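Local coordinates for bifunctional protein FolD (Thermus thermophilus, PDB 6V6Y) that probably oxidises 5,10-methylenetetrahydrofolate with NADP(+) and then hydrolyses the resulting 5,10-methenyltetrahydrofolate to 10-formyltetrahydrofolate, at residues L26-L32 against T269-L274. Residues are numbered along the deposited sequence; the frame is centred on the assembly and turned at random.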
loop_
_atom_site.group_PDB
_atom_site.type_symbol
_atom_site.label_atom_id
_atom_site.label_comp_id
_atom_site.label_asym_id
_atom_site.label_seq_id
_atom_site.Cartn_x
_atom_site.Cartn_y
_atom_site.Cartn_z
ATOM N N LEU A 26 21.931 -21.178 -15.423
ATOM C CA LEU A 26 20.670 -21.864 -15.203
ATOM C C LEU A 26 20.529 -23.010 -16.193
ATOM O O LEU A 26 20.940 -22.904 -17.357
ATOM C CB LEU A 26 19.484 -20.900 -15.334
ATOM C CG LEU A 26 19.258 -20.003 -14.118
ATOM C CD1 LEU A 26 18.009 -19.161 -14.288
ATOM C CD2 LEU A 26 19.181 -20.834 -12.848
ATOM N N SER A 27 19.962 -24.113 -15.708
ATOM C CA SER A 27 19.644 -25.238 -16.577
ATOM C C SER A 27 18.593 -24.846 -17.607
ATOM O O SER A 27 18.812 -24.956 -18.822
ATOM C CB SER A 27 19.160 -26.415 -15.728
ATOM O OG SER A 27 18.212 -27.197 -16.432
ATOM N N PHE A 28 17.451 -24.352 -17.123
ATOM C CA PHE A 28 16.244 -24.117 -17.897
ATOM C C PHE A 28 16.223 -22.721 -18.525
ATOM O O PHE A 28 17.168 -21.928 -18.417
ATOM C CB PHE A 28 15.021 -24.287 -17.003
ATOM C CG PHE A 28 14.857 -23.179 -15.983
ATOM C CD1 PHE A 28 15.674 -23.115 -14.862
ATOM C CD2 PHE A 28 13.882 -22.199 -16.151
ATOM C CE1 PHE A 28 15.520 -22.097 -13.923
ATOM C CE2 PHE A 28 13.723 -21.184 -15.219
ATOM C CZ PHE A 28 14.542 -21.133 -14.106
ATOM N N THR A 29 15.105 -22.421 -19.182
ATOM C CA THR A 29 14.811 -21.092 -19.686
ATOM C C THR A 29 13.419 -20.671 -19.218
ATOM O O THR A 29 12.509 -21.514 -19.132
ATOM C CB THR A 29 14.926 -21.064 -21.223
ATOM O OG1 THR A 29 14.923 -19.708 -21.694
ATOM C CG2 THR A 29 13.804 -21.833 -21.873
ATOM N N PRO A 30 13.231 -19.398 -18.852
ATOM C CA PRO A 30 11.914 -18.965 -18.368
ATOM C C PRO A 30 10.904 -18.933 -19.501
ATOM O O PRO A 30 11.246 -18.736 -20.675
ATOM C CB PRO A 30 12.167 -17.556 -17.807
ATOM C CG PRO A 30 13.657 -17.388 -17.763
ATOM C CD PRO A 30 14.214 -18.304 -18.818
ATOM N N SER A 31 9.642 -19.128 -19.131
ATOM C CA SER A 31 8.554 -19.247 -20.091
ATOM C C SER A 31 7.460 -18.252 -19.723
ATOM O O SER A 31 6.918 -18.304 -18.612
ATOM C CB SER A 31 8.015 -20.683 -20.109
ATOM O OG SER A 31 6.840 -20.791 -20.893
ATOM N N LEU A 32 7.117 -17.374 -20.659
ATOM C CA LEU A 32 6.141 -16.312 -20.439
ATOM C C LEU A 32 4.918 -16.538 -21.321
ATOM O O LEU A 32 5.052 -16.782 -22.526
ATOM C CB LEU A 32 6.766 -14.939 -20.734
ATOM C CG LEU A 32 5.871 -13.692 -20.779
ATOM C CD1 LEU A 32 5.353 -13.299 -19.387
ATOM C CD2 LEU A 32 6.631 -12.526 -21.424
ATOM N N THR A 269 9.905 -12.082 -14.884
ATOM C CA THR A 269 9.662 -13.409 -15.443
ATOM C C THR A 269 10.718 -14.400 -14.955
ATOM O O THR A 269 10.390 -15.500 -14.498
ATOM C CB THR A 269 9.621 -13.335 -16.968
ATOM O OG1 THR A 269 8.524 -12.512 -17.364
ATOM C CG2 THR A 269 9.423 -14.724 -17.580
ATOM N N LEU A 270 11.992 -14.014 -15.028
ATOM C CA LEU A 270 13.049 -14.782 -14.378
ATOM C C LEU A 270 12.722 -15.041 -12.911
ATOM O O LEU A 270 12.778 -16.182 -12.441
ATOM C CB LEU A 270 14.375 -14.033 -14.506
ATOM C CG LEU A 270 15.639 -14.700 -13.957
ATOM C CD1 LEU A 270 15.650 -16.219 -14.213
ATOM C CD2 LEU A 270 16.896 -14.033 -14.542
ATOM N N GLU A 271 12.367 -13.987 -12.173
ATOM C CA GLU A 271 12.169 -14.129 -10.736
ATOM C C GLU A 271 11.064 -15.127 -10.434
ATOM O O GLU A 271 11.214 -15.987 -9.560
ATOM C CB GLU A 271 11.847 -12.770 -10.113
ATOM C CG GLU A 271 13.072 -11.927 -9.842
ATOM C CD GLU A 271 13.826 -12.417 -8.632
ATOM O OE1 GLU A 271 15.073 -12.285 -8.620
ATOM O OE2 GLU A 271 13.162 -12.942 -7.699
ATOM N N ALA A 272 9.936 -15.018 -11.145
ATOM C CA ALA A 272 8.834 -15.954 -10.957
ATOM C C ALA A 272 9.293 -17.388 -11.181
ATOM O O ALA A 272 8.921 -18.289 -10.423
ATOM C CB ALA A 272 7.679 -15.608 -11.900
ATOM N N ALA A 273 10.112 -17.609 -12.216
ATOM C CA ALA A 273 10.635 -18.945 -12.495
ATOM C C ALA A 273 11.438 -19.486 -11.316
ATOM O O ALA A 273 11.225 -20.621 -10.874
ATOM C CB ALA A 273 11.495 -18.916 -13.761
ATOM N N LEU A 274 12.371 -18.680 -10.791
ATOM C CA LEU A 274 13.243 -19.141 -9.713
ATOM C C LEU A 274 12.497 -19.272 -8.389
ATOM O O LEU A 274 12.898 -20.067 -7.532
ATOM C CB LEU A 274 14.436 -18.190 -9.574
ATOM C CG LEU A 274 15.204 -17.876 -10.863
ATOM C CD1 LEU A 274 16.452 -17.037 -10.613
ATOM C CD2 LEU A 274 15.578 -19.155 -11.563
#
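Start at Leu-26, just past helix 8-24: its CD1 rests on the ends of two leucines one helical turn apart, 3.8 Å from CD1 of Leu-270 and 3.7 Å from CD2 of Leu-274. The chain then swings round to Phe-28, whose ring meets the helix with its edge, CE2 3.5 Å from CB of Ala-273 and CZ 3.4 Å from CD2 of Leu-274. Arg-277 adds a cation-pi contact to the same ring. Past Thr-29, whose CA-to-CB bond points away from the helix, Pro-30 faces back onto it, CB 3.9 Å from CG2 of Thr-269 and CG 4.2 Å from CD1 of Leu-270. These leucine, phenylalanine and proline contacts are apolar, van der Waals ones; no hydrogen bond joins 26-32 to 269-274. Here the two-domain FolD fold shows: helix 257-276, the chain's last and by sequence part of the NADP-binding Rossmann domain, runs back to the catalytic domain and packs where the loop enters strand 31-37, the middle strand of its parallel sheet. Ser-31 begins that strand, its backbone hydrogen-bonded to Asp-89 and Gly-90. Last comes Leu-32, its CD1 3.8 Å from OG1 of Thr-269, a hydroxyl hydrogen-bonded to the carbonyl of Leu-265.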